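Local structure of diaminopimelate decarboxylase (Aquifex aeolicus, 2P3E) at residues B[387-392]-B[411-416]. The protein probably catalyses the pyridoxal phosphate-dependent decarboxylation of meso-diaminopimelate to L-lysine, the last step of lysine biosynthesis by the diaminopimelate pathway. Residues are numbered along the deposited sequence; the frame is centred on the assembly and turned at random.
Sequences MRPRAA and DYIVEP
Met387 meets Ile413 and Val414 through the far end of its side chain, and the contact illustrates how an irregular loop can pack against a short helix through apolar side chains and its own backbone, with a polar pair at one end. The Met387 chain folds back at both outer torsions (chi2 -66°, chi3 -65°), which turns sulphur and methyl onto the helix. SD lies 3.6 Å from Ile413 CG2 and 4.0 Å from Val414 CG1, while CE rests against the same valine methyl and near Ile413 CD1. An alanine in place of Met387 would probably open a gap beside Ile413 CG2 and Val414 CG1, leaving both methyls without their sulphur neighbour. The Arg388 side chain starts away from the helix and packs on Pro346 and Ile347, and its backbone makes the contact: its carbonyl carbon is 3.8 Å from Ile413 CD1. That methyl, carried outward by the extended second torsion of Ile413, also abuts Pro389, 3.7 Å from its N and 4.1 Å from its CG and CD. Arg390 then brings the contact to a polar end. Its NH2 lies 3.4 Å from Tyr412 OH, which sits at the edge of the guanidinium and in its plane, the two flat groups being inclined by 41°. Stronger partners hold both groups: Arg390 NE forms a salt bridge with Glu408, and Tyr412 OH hydrogen-bonds to the backbone O of Tyr412 of the second subunit, whose ring stacks on its counterpart. The buried contact thus joins the loop entering strand 392-397 to helix 410-414, which follows strand 400-405; both strands belong to the mixed sheet of the beta domain, distinct from the parallel-stranded barrel, and at this dimer interface Phe68 of the second subunit packs on Met387.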
loop_
_atom_site.group_PDB
_atom_site.type_symbol
_atom_site.label_atom_id
_atom_site.label_comp_id
_atom_site.label_asym_id
_atom_site.label_seq_id
_atom_site.Cartn_x
_atom_site.Cartn_y
_atom_site.Cartn_z
ATOM N N MET B 387 4.051 -10.165 -4.355
ATOM C CA MET B 387 5.144 -10.892 -3.690
ATOM C C MET B 387 6.500 -10.237 -3.983
ATOM O O MET B 387 7.501 -10.924 -4.189
ATOM C CB MET B 387 5.133 -12.385 -4.088
ATOM C CG MET B 387 4.226 -13.255 -3.242
ATOM S SD MET B 387 4.771 -13.373 -1.506
ATOM C CE MET B 387 6.338 -14.230 -1.719
ATOM N N ARG B 388 6.525 -8.904 -3.986
ATOM C CA ARG B 388 7.743 -8.166 -4.249
ATOM C C ARG B 388 8.394 -7.709 -2.952
ATOM O O ARG B 388 7.801 -6.931 -2.210
ATOM C CB ARG B 388 7.464 -6.957 -5.166
ATOM C CG ARG B 388 6.880 -7.370 -6.520
ATOM C CD ARG B 388 7.005 -6.289 -7.599
ATOM N NE ARG B 388 8.322 -6.354 -8.243
ATOM C CZ ARG B 388 8.682 -7.164 -9.257
ATOM N NH1 ARG B 388 7.829 -8.006 -9.856
ATOM N NH2 ARG B 388 9.944 -7.103 -9.697
ATOM N N PRO B 389 9.619 -8.203 -2.663
ATOM C CA PRO B 389 10.315 -7.717 -1.470
ATOM C C PRO B 389 10.595 -6.222 -1.603
ATOM O O PRO B 389 10.842 -5.720 -2.717
ATOM C CB PRO B 389 11.637 -8.490 -1.472
ATOM C CG PRO B 389 11.389 -9.699 -2.326
ATOM C CD PRO B 389 10.390 -9.234 -3.379
ATOM N N ARG B 390 10.541 -5.526 -0.476
ATOM C CA ARG B 390 10.766 -4.088 -0.464
ATOM C C ARG B 390 12.252 -3.731 -0.565
ATOM O O ARG B 390 13.137 -4.573 -0.355
ATOM C CB ARG B 390 10.119 -3.431 0.760
ATOM C CG ARG B 390 8.583 -3.577 0.771
ATOM C CD ARG B 390 7.936 -2.913 1.976
ATOM N NE ARG B 390 8.260 -3.611 3.232
ATOM C CZ ARG B 390 7.514 -3.559 4.332
ATOM N NH1 ARG B 390 6.392 -2.841 4.339
ATOM N NH2 ARG B 390 7.885 -4.221 5.429
ATOM N N ALA B 391 12.493 -2.473 -0.913
ATOM C CA ALA B 391 13.813 -1.973 -1.268
ATOM C C ALA B 391 14.746 -1.915 -0.071
ATOM O O ALA B 391 14.292 -1.758 1.072
ATOM C CB ALA B 391 13.667 -0.572 -1.855
ATOM N N ALA B 392 16.056 -1.986 -0.349
ATOM C CA ALA B 392 17.069 -1.611 0.651
ATOM C C ALA B 392 16.982 -0.088 0.870
ATOM O O ALA B 392 16.527 0.647 -0.013
ATOM C CB ALA B 392 18.475 -1.998 0.180
ATOM N N ASP B 411 11.260 -15.015 1.760
ATOM C CA ASP B 411 11.008 -15.650 3.028
ATOM C C ASP B 411 10.421 -14.645 4.023
ATOM O O ASP B 411 9.525 -14.991 4.780
ATOM C CB ASP B 411 12.289 -16.256 3.611
ATOM C CG ASP B 411 12.675 -17.614 2.962
ATOM O OD1 ASP B 411 11.862 -18.205 2.208
ATOM O OD2 ASP B 411 13.806 -18.067 3.246
ATOM N N TYR B 412 10.949 -13.419 4.025
ATOM C CA TYR B 412 10.477 -12.362 4.954
ATOM C C TYR B 412 8.988 -12.038 4.792
ATOM O O TYR B 412 8.254 -11.890 5.783
ATOM C CB TYR B 412 11.304 -11.082 4.759
ATOM C CG TYR B 412 10.745 -9.867 5.507
ATOM C CD1 TYR B 412 11.063 -9.652 6.849
ATOM C CD2 TYR B 412 9.904 -8.956 4.861
ATOM C CE1 TYR B 412 10.560 -8.529 7.555
ATOM C CE2 TYR B 412 9.378 -7.838 5.540
ATOM C CZ TYR B 412 9.713 -7.623 6.875
ATOM O OH TYR B 412 9.212 -6.535 7.546
ATOM N N ILE B 413 8.554 -11.922 3.542
ATOM C CA ILE B 413 7.144 -11.642 3.213
ATOM C C ILE B 413 6.201 -12.675 3.857
ATOM O O ILE B 413 5.182 -12.307 4.450
ATOM C CB ILE B 413 6.902 -11.564 1.678
ATOM C CG1 ILE B 413 7.811 -10.500 1.030
ATOM C CG2 ILE B 413 5.413 -11.256 1.357
ATOM C CD1 ILE B 413 7.791 -10.523 -0.516
ATOM N N VAL B 414 6.538 -13.959 3.729
ATOM C CA VAL B 414 5.630 -15.022 4.195
ATOM C C VAL B 414 6.034 -15.673 5.529
ATOM O O VAL B 414 5.421 -16.658 5.948
ATOM C CB VAL B 414 5.407 -16.108 3.093
ATOM C CG1 VAL B 414 4.736 -15.473 1.858
ATOM C CG2 VAL B 414 6.716 -16.761 2.703
ATOM N N GLU B 415 7.047 -15.121 6.197
ATOM C CA GLU B 415 7.548 -15.692 7.461
ATOM C C GLU B 415 6.455 -15.962 8.516
ATOM O O GLU B 415 6.468 -17.022 9.145
ATOM C CB GLU B 415 8.718 -14.867 8.029
ATOM C CG GLU B 415 9.471 -15.555 9.213
ATOM C CD GLU B 415 8.827 -15.335 10.583
ATOM O OE1 GLU B 415 7.968 -14.435 10.712
ATOM O OE2 GLU B 415 9.183 -16.064 11.545
ATOM N N PRO B 416 5.500 -15.020 8.716
ATOM C CA PRO B 416 4.400 -15.282 9.667
ATOM C C PRO B 416 3.443 -16.424 9.287
ATOM O O PRO B 416 2.600 -16.810 10.109
ATOM C CB PRO B 416 3.656 -13.941 9.700
ATOM C CG PRO B 416 4.750 -12.932 9.358
ATOM C CD PRO B 416 5.453 -13.623 8.236
#